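Local coordinates for protein acyl-CoA thioester hydrolase ybgC (Escherichia coli K-12, PDB 3GRH) that is a putative thioesterase of the outer membrane that belongs to the pectinesterase family but neither binds pectin nor shows pectinesterase activity, at residues R107-M113 with G129-T135; Q74-V78 with A98-K102. All blocks are in the same frame, centred on the assembly; numbering follows the deposited sequence.

Interaction 1: R107-M113 with G129-T135; sequences RQYIAVM and GITLYGT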
ATOM      1  N   ARG A 107     -22.401   5.866   5.906  1.00 13.83           N
ATOM      2  CA  ARG A 107     -21.617   4.758   5.350  1.00 13.01           C
ATOM      3  C   ARG A 107     -22.499   3.705   4.693  1.00 12.57           C
ATOM      4  O   ARG A 107     -23.589   3.340   5.246  1.00 13.17           O
ATOM      5  CB  ARG A 107     -20.798   4.081   6.459  1.00 11.88           C
ATOM      6  CG  ARG A 107     -20.047   2.958   6.006  1.00 13.62           C
ATOM      7  CD  ARG A 107     -19.047   2.417   7.026  1.00 13.41           C
ATOM      8  NE  ARG A 107     -17.994   3.372   7.256  1.00 14.06           N
ATOM      9  CZ  ARG A 107     -16.966   3.585   6.412  1.00 12.73           C
ATOM     10  NH1 ARG A 107     -16.850   2.918   5.291  1.00 10.96           N
ATOM     11  NH2 ARG A 107     -16.128   4.546   6.679  1.00 13.21           N
ATOM     12  N   GLN A 108     -22.077   3.217   3.513  1.00 12.98           N
ATOM     13  CA  GLN A 108     -22.785   2.166   2.803  1.00 12.90           C
ATOM     14  C   GLN A 108     -21.968   0.952   2.697  1.00 11.79           C
ATOM     15  O   GLN A 108     -20.758   1.064   2.564  1.00 12.23           O
ATOM     16  CB  GLN A 108     -23.184   2.616   1.437  1.00 13.56           C
ATOM     17  CG  GLN A 108     -24.027   3.790   1.576  1.00 18.11           C
ATOM     18  CD  GLN A 108     -24.517   4.253   0.320  1.00 22.60           C
ATOM     19  OE1 GLN A 108     -25.516   3.748  -0.181  1.00 24.27           O
ATOM     20  NE2 GLN A 108     -23.874   5.269  -0.203  1.00 22.93           N
ATOM     21  N   TYR A 109     -22.629  -0.192   2.813  1.00 10.92           N
ATOM     22  CA  TYR A 109     -21.994  -1.486   2.861  1.00 10.51           C
ATOM     23  C   TYR A 109     -22.387  -2.325   1.663  1.00 10.97           C
ATOM     24  O   TYR A 109     -23.574  -2.484   1.396  1.00 12.01           O
ATOM     25  CB  TYR A 109     -22.437  -2.209   4.121  1.00 10.97           C
ATOM     26  CG  TYR A 109     -21.939  -1.563   5.380  1.00 11.72           C
ATOM     27  CD1 TYR A 109     -20.778  -1.979   5.949  1.00 15.72           C
ATOM     28  CD2 TYR A 109     -22.698  -0.587   6.017  1.00 15.77           C
ATOM     29  CE1 TYR A 109     -20.318  -1.394   7.087  1.00 15.44           C
ATOM     30  CE2 TYR A 109     -22.233  -0.006   7.213  1.00 14.33           C
ATOM     31  CZ  TYR A 109     -21.014  -0.422   7.683  1.00 13.90           C
ATOM     32  OH  TYR A 109     -20.452   0.041   8.866  1.00 17.77           O
ATOM     33  N   ILE A 110     -21.373  -2.839   0.965  1.00 11.81           N
ATOM     34  CA  ILE A 110     -21.540  -3.637  -0.225  1.00 10.76           C
ATOM     35  C   ILE A 110     -20.936  -4.982   0.061  1.00 12.20           C
ATOM     36  O   ILE A 110     -19.742  -5.110   0.280  1.00 11.22           O
ATOM     37  CB  ILE A 110     -20.852  -3.012  -1.447  1.00 10.51           C
ATOM     38  CG1 ILE A 110     -21.433  -1.660  -1.724  1.00 12.50           C
ATOM     39  CG2 ILE A 110     -21.035  -3.957  -2.685  1.00 12.70           C
ATOM     40  CD1 ILE A 110     -20.606  -0.777  -2.719  1.00 14.31           C
ATOM     41  N   ALA A 111     -21.774  -5.997   0.122  1.00  9.99           N
ATOM     42  CA  ALA A 111     -21.312  -7.397   0.320  1.00 10.90           C
ATOM     43  C   ALA A 111     -21.020  -7.999  -1.016  1.00 11.94           C
ATOM     44  O   ALA A 111     -21.782  -7.758  -1.951  1.00 14.85           O
ATOM     45  CB  ALA A 111     -22.380  -8.227   1.069  1.00 10.65           C
ATOM     46  N   VAL A 112     -19.951  -8.777  -1.117  1.00 11.40           N
ATOM     47  CA  VAL A 112     -19.597  -9.444  -2.367  1.00 12.06           C
ATOM     48  C   VAL A 112     -19.545 -10.971  -2.104  1.00 12.01           C
ATOM     49  O   VAL A 112     -18.835 -11.453  -1.239  1.00 11.87           O
ATOM     50  CB  VAL A 112     -18.248  -8.959  -2.929  1.00 12.92           C
ATOM     51  CG1 VAL A 112     -18.088  -9.634  -4.294  1.00 12.91           C
ATOM     52  CG2 VAL A 112     -18.178  -7.440  -3.092  1.00 15.48           C
ATOM     53  N   MET A 113     -20.378 -11.714  -2.842  1.00 12.62           N
ATOM     54  CA  MET A 113     -20.486 -13.146  -2.713  1.00 13.42           C
ATOM     55  C   MET A 113     -19.275 -13.811  -3.335  1.00 12.19           C
ATOM     56  O   MET A 113     -18.647 -13.282  -4.233  1.00 13.87           O
ATOM     57  CB  MET A 113     -21.743 -13.658  -3.414  1.00 14.17           C
ATOM     58  CG  MET A 113     -22.974 -13.236  -2.704  1.00 16.36           C
ATOM     59  SD  MET A 113     -24.435 -13.948  -3.371  1.00 22.94           S
ATOM     60  CE  MET A 113     -24.195 -15.712  -3.079  1.00 26.29           C
ATOM     61  N   GLY A 129     -18.544   7.268   3.376  1.00 12.90           N
ATOM     62  CA  GLY A 129     -17.658   6.095   3.244  1.00 11.73           C
ATOM     63  C   GLY A 129     -18.327   4.889   2.607  1.00 11.69           C
ATOM     64  O   GLY A 129     -19.498   4.683   2.702  1.00 11.92           O
ATOM     65  N   ILE A 130     -17.539   4.131   1.865  1.00  8.98           N
ATOM     66  CA  ILE A 130     -17.982   2.883   1.310  1.00 10.49           C
ATOM     67  C   ILE A 130     -17.230   1.739   1.968  1.00  9.88           C
ATOM     68  O   ILE A 130     -15.998   1.808   2.073  1.00 10.27           O
ATOM     69  CB  ILE A 130     -17.683   2.822  -0.178  1.00 13.02           C
ATOM     70  CG1 ILE A 130     -18.461   3.905  -0.896  1.00 16.71           C
ATOM     71  CG2 ILE A 130     -18.117   1.437  -0.753  1.00 13.35           C
ATOM     72  CD1 ILE A 130     -19.900   3.611  -0.989  1.00 19.43           C
ATOM     73  N   THR A 131     -17.975   0.719   2.422  1.00 10.17           N
ATOM     74  CA  THR A 131     -17.372  -0.556   2.917  1.00 10.64           C
ATOM     75  C   THR A 131     -17.666  -1.646   1.948  1.00 10.60           C
ATOM     76  O   THR A 131     -18.794  -1.892   1.629  1.00 10.90           O
ATOM     77  CB  THR A 131     -17.885  -0.914   4.287  1.00  9.99           C
ATOM     78  OG1 THR A 131     -17.559   0.149   5.210  1.00 12.00           O
ATOM     79  CG2 THR A 131     -17.260  -2.221   4.777  1.00 11.28           C
ATOM     80  N   LEU A 132     -16.641  -2.314   1.446  1.00 11.01           N
ATOM     81  CA  LEU A 132     -16.802  -3.443   0.523  1.00 10.27           C
ATOM     82  C   LEU A 132     -16.195  -4.666   1.187  1.00 10.27           C
ATOM     83  O   LEU A 132     -15.042  -4.613   1.614  1.00 10.49           O
ATOM     84  CB  LEU A 132     -16.079  -3.131  -0.787  1.00 13.42           C
ATOM     85  CG  LEU A 132     -16.149  -4.157  -1.869  1.00 14.31           C
ATOM     86  CD1 LEU A 132     -17.543  -4.233  -2.454  1.00 18.51           C
ATOM     87  CD2 LEU A 132     -15.125  -3.820  -2.939  1.00 19.01           C
ATOM     88  N   TYR A 133     -16.956  -5.743   1.288  1.00 10.32           N
ATOM     89  CA  TYR A 133     -16.499  -6.897   1.998  1.00  9.30           C
ATOM     90  C   TYR A 133     -16.943  -8.165   1.355  1.00 10.67           C
ATOM     91  O   TYR A 133     -18.050  -8.229   0.804  1.00 12.13           O
ATOM     92  CB  TYR A 133     -16.967  -6.837   3.428  1.00 11.33           C
ATOM     93  CG  TYR A 133     -18.439  -6.908   3.701  1.00 12.78           C
ATOM     94  CD1 TYR A 133     -19.066  -8.094   4.068  1.00 16.76           C
ATOM     95  CD2 TYR A 133     -19.217  -5.752   3.641  1.00 13.20           C
ATOM     96  CE1 TYR A 133     -20.389  -8.107   4.325  1.00 16.82           C
ATOM     97  CE2 TYR A 133     -20.541  -5.790   3.858  1.00 14.85           C
ATOM     98  CZ  TYR A 133     -21.114  -6.946   4.253  1.00 16.59           C
ATOM     99  OH  TYR A 133     -22.453  -7.031   4.524  1.00 18.05           O
ATOM    100  N   GLY A 134     -16.056  -9.136   1.420  1.00  9.81           N
ATOM    101  CA  GLY A 134     -16.378 -10.473   0.951  1.00  9.41           C
ATOM    102  C   GLY A 134     -17.105 -11.266   1.947  1.00 10.22           C
ATOM    103  O   GLY A 134     -16.883 -11.101   3.170  1.00 11.66           O
ATOM    104  N   THR A 135     -17.879 -12.210   1.433  1.00 10.95           N
ATOM    105  CA  THR A 135     -18.659 -13.107   2.335  1.00 13.93           C
ATOM    106  C   THR A 135     -18.241 -14.568   2.244  1.00 15.05           C
ATOM    107  O   THR A 135     -18.943 -15.473   2.795  1.00 18.37           O
ATOM    108  CB  THR A 135     -20.132 -12.921   2.116  1.00 14.78           C
ATOM    109  OG1 THR A 135     -20.478 -13.438   0.836  1.00 16.82           O
ATOM    110  CG2 THR A 135     -20.552 -11.466   2.283  1.00 19.58           C
TER
HETATM  111  O   HOH W   1     -21.647   6.374   1.628  1.00 21.12           O
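Strands 108-112 and 130-134 run parallel, their axes 4.7 Å apart at closest approach and 20° off alignment, joined by backbone hydrogen bonds from Gln-108 N to Gly-129 O through to Thr-135 N to Val-112 O. On the face with Thr-131, Arg-107 bends at its third torsion, and its NH1 gives a hydrogen bond of 2.9 Å to Thr-131 OG1. That bond is bent, 132° at the hydrogen, and OG1 lies 29° out of the guanidinium plane. Both groups have second partners on the next coil: Gly-202 O for Arg-107 NH2 and Gln-204 OE1 for Thr-131 OG1. Tyr-109 lies alongside Thr-131, pointing the same way, with ring atom CD1 3.5 Å from Thr-131 CB. Tyr-133 lays its ring over Ala-111, whose CA makes a CH-pi contact 4.0 Å from the ring centroid. On the other face Leu-132 CD1 touches both Ile-110 CG2 (3.5 Å) and Val-112 CG2 (3.3 Å); the latter is tighter than usual. One water links Gln-108 NE2 to Gly-129 O, and NE2 also hydrogen-bonds to Ala-99 O. Helix 92-100 packs on Ile-110, Ile-130 and Leu-132. Stacked parallel strands are the hallmark of the right-handed beta-helix of pectinesterases.

Interaction 2: Q74-V78 with A98-K102; sequences QPDFV and AAIIK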
ATOM      1  N   GLN A  74     -27.640  -6.250   7.761  1.00 23.78           N
ATOM      2  CA  GLN A  74     -28.044  -6.309   6.369  1.00 23.05           C
ATOM      3  C   GLN A  74     -27.213  -5.377   5.498  1.00 20.98           C
ATOM      4  O   GLN A  74     -27.101  -4.197   5.782  1.00 21.54           O
ATOM      5  CB  GLN A  74     -29.529  -5.936   6.195  1.00 23.77           C
ATOM      6  CG  GLN A  74     -30.457  -7.107   6.486  1.00 26.83           C
ATOM      7  CD  GLN A  74     -30.454  -8.117   5.344  1.00 31.26           C
ATOM      8  OE1 GLN A  74     -30.668  -7.767   4.171  1.00 38.17           O
ATOM      9  NE2 GLN A  74     -30.174  -9.371   5.674  1.00 36.46           N
ATOM     10  N   PRO A  75     -26.612  -5.896   4.431  1.00 20.39           N
ATOM     11  CA  PRO A  75     -25.936  -4.897   3.605  1.00 17.84           C
ATOM     12  C   PRO A  75     -26.851  -4.039   2.748  1.00 18.70           C
ATOM     13  O   PRO A  75     -28.012  -4.355   2.551  1.00 19.27           O
ATOM     14  CB  PRO A  75     -25.059  -5.741   2.702  1.00 19.35           C
ATOM     15  CG  PRO A  75     -25.750  -7.085   2.674  1.00 19.94           C
ATOM     16  CD  PRO A  75     -26.427  -7.272   3.957  1.00 20.60           C
ATOM     17  N   ASP A  76     -26.307  -2.931   2.258  1.00 17.68           N
ATOM     18  CA  ASP A  76     -27.045  -2.049   1.376  1.00 18.49           C
ATOM     19  C   ASP A  76     -27.146  -2.621  -0.020  1.00 18.14           C
ATOM     20  O   ASP A  76     -28.185  -2.425  -0.683  1.00 21.00           O
ATOM     21  CB  ASP A  76     -26.405  -0.665   1.329  1.00 18.46           C
ATOM     22  CG  ASP A  76     -26.467   0.037   2.671  1.00 21.85           C
ATOM     23  OD1 ASP A  76     -27.571   0.479   3.039  1.00 27.57           O
ATOM     24  OD2 ASP A  76     -25.450   0.159   3.379  1.00 18.66           O
ATOM     25  N   PHE A  77     -26.075  -3.264  -0.454  1.00 18.73           N
ATOM     26  CA  PHE A  77     -25.974  -3.862  -1.773  1.00 17.94           C
ATOM     27  C   PHE A  77     -25.265  -5.194  -1.678  1.00 17.44           C
ATOM     28  O   PHE A  77     -24.462  -5.436  -0.783  1.00 16.94           O
ATOM     29  CB  PHE A  77     -25.170  -2.962  -2.694  1.00 17.88           C
ATOM     30  CG  PHE A  77     -25.730  -1.591  -2.809  1.00 17.33           C
ATOM     31  CD1 PHE A  77     -26.796  -1.366  -3.650  1.00 20.45           C
ATOM     32  CD2 PHE A  77     -25.273  -0.559  -2.020  1.00 20.79           C
ATOM     33  CE1 PHE A  77     -27.395  -0.097  -3.746  1.00 21.91           C
ATOM     34  CE2 PHE A  77     -25.834   0.695  -2.123  1.00 21.11           C
ATOM     35  CZ  PHE A  77     -26.887   0.929  -2.978  1.00 20.07           C
ATOM     36  N   VAL A  78     -25.676  -6.099  -2.586  1.00 16.49           N
ATOM     37  CA  VAL A  78     -25.067  -7.408  -2.690  1.00 15.73           C
ATOM     38  C   VAL A  78     -24.639  -7.720  -4.111  1.00 14.96           C
ATOM     39  O   VAL A  78     -25.492  -7.735  -4.996  1.00 16.82           O
ATOM     40  CB  VAL A  78     -25.980  -8.528  -2.247  1.00 17.23           C
ATOM     41  CG1 VAL A  78     -25.196  -9.819  -2.289  1.00 17.99           C
ATOM     42  CG2 VAL A  78     -26.494  -8.272  -0.815  1.00 15.74           C
ATOM     43  N   ALA A  98     -24.217   2.527  -7.512  1.00 13.15           N
ATOM     44  CA  ALA A  98     -25.498   2.668  -6.886  1.00 13.17           C
ATOM     45  C   ALA A  98     -25.376   3.284  -5.505  1.00 14.29           C
ATOM     46  O   ALA A  98     -26.317   3.944  -5.050  1.00 14.21           O
ATOM     47  CB  ALA A  98     -26.224   1.314  -6.773  1.00 14.77           C
ATOM     48  N   ALA A  99     -24.261   3.019  -4.838  1.00 13.57           N
ATOM     49  CA  ALA A  99     -24.006   3.617  -3.541  1.00 13.28           C
ATOM     50  C   ALA A  99     -23.731   5.106  -3.679  1.00 13.94           C
ATOM     51  O   ALA A  99     -24.240   5.950  -2.928  1.00 15.55           O
ATOM     52  CB  ALA A  99     -22.807   2.922  -2.858  1.00 13.53           C
ATOM     53  N   ILE A 100     -22.900   5.452  -4.631  1.00 13.60           N
ATOM     54  CA  ILE A 100     -22.466   6.843  -4.827  1.00 14.45           C
ATOM     55  C   ILE A 100     -23.604   7.765  -5.250  1.00 15.06           C
ATOM     56  O   ILE A 100     -23.702   8.871  -4.729  1.00 15.76           O
ATOM     57  CB  ILE A 100     -21.339   6.940  -5.847  1.00 15.22           C
ATOM     58  CG1 ILE A 100     -20.113   6.226  -5.356  1.00 18.05           C
ATOM     59  CG2 ILE A 100     -21.009   8.450  -6.146  1.00 17.59           C
ATOM     60  CD1 ILE A 100     -19.474   6.811  -4.145  1.00 21.54           C
ATOM     61  N   ILE A 101     -24.472   7.293  -6.111  1.00 14.55           N
ATOM     62  CA  ILE A 101     -25.588   8.156  -6.620  1.00 15.26           C
ATOM     63  C   ILE A 101     -26.509   8.603  -5.498  1.00 15.56           C
ATOM     64  O   ILE A 101     -27.275   9.555  -5.685  1.00 17.47           O
ATOM     65  CB  ILE A 101     -26.341   7.590  -7.815  1.00 15.80           C
ATOM     66  CG1 ILE A 101     -26.980   6.242  -7.541  1.00 15.08           C
ATOM     67  CG2 ILE A 101     -25.348   7.466  -9.019  1.00 16.58           C
ATOM     68  CD1 ILE A 101     -28.075   5.776  -8.570  1.00 18.19           C
ATOM     69  N   LYS A 102     -26.529   7.925  -4.365  1.00 15.20           N
ATOM     70  CA  LYS A 102     -27.402   8.343  -3.257  1.00 16.43           C
ATOM     71  C   LYS A 102     -27.013   9.683  -2.628  1.00 17.68           C
ATOM     72  O   LYS A 102     -27.825  10.314  -1.965  1.00 19.14           O
ATOM     73  CB  LYS A 102     -27.403   7.288  -2.169  1.00 17.37           C
ATOM     74  CG  LYS A 102     -28.091   6.001  -2.525  1.00 18.47           C
ATOM     75  CD  LYS A 102     -28.272   5.273  -1.246  1.00 22.28           C
ATOM     76  CE  LYS A 102     -28.621   3.814  -1.396  1.00 26.03           C
ATOM     77  NZ  LYS A 102     -28.466   3.210  -0.012  1.00 25.71           N
TER
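CG of Phe-77 lies anti to its carbonyl carbon (chi1 -57°), which sends the ring toward helix 92-100. Lys-102 comes from the opposite direction, its chain extended beyond CG, and brings CE and NZ to the far end of the ring. Three ring atoms do the touching. CE1 meets Ala-98 CB at 3.5 Å. CE2 lies 3.7 Å from Ala-99 CA, with Ala-99 CB a little farther off. CZ rests 3.7 Å from Lys-102 CE. The small alanines let the ring come close to the helix backbone. Phe-77 also packs on Gln-108 and Ile-110 of the neighbouring strand 108-112. Asp-76 and Lys-102 cross at a slant, with OD1 4.2 Å from NZ, beyond salt-bridge range. Each has a firmer partner on strand 108-112: Asp-76 OD2 accepts from Tyr-109 N, and Lys-102 NZ bonds to Gln-108 OE1, while Gln-108 NE2 bonds to Ala-99 O. No hydrogen bond links segments 74-78 and 98-102 directly. Their contact is therefore mainly apolar, made by one aromatic ring against two alanines of the helix and the Lys-102 chain. The opposite charges beside the ring may add a modest attraction.

Overall arrangement
Both interactions lie at the same end of the beta-helix, their centres about 8 Å apart. Interaction 1 is a mostly buried strand pairing, rich in backbone hydrogen bonds. Interaction 2 is a smaller surface contact, burying 180 Å² against 710 Å², and sets a side chain of the outermost strand, 77-79, against helix 92-100. Strand 108-112 connects them: it pairs with 130-134 on one side and with 77-79 on the other, where Ala-111 N lies 2.9 Å from Phe-77 O, a probable hydrogen bond. Gln-108 belongs to interaction 1 yet reaches into interaction 2. Helix 92-100 packs on the face that carries Ile-110, consistent with its covering this end of the beta-helix.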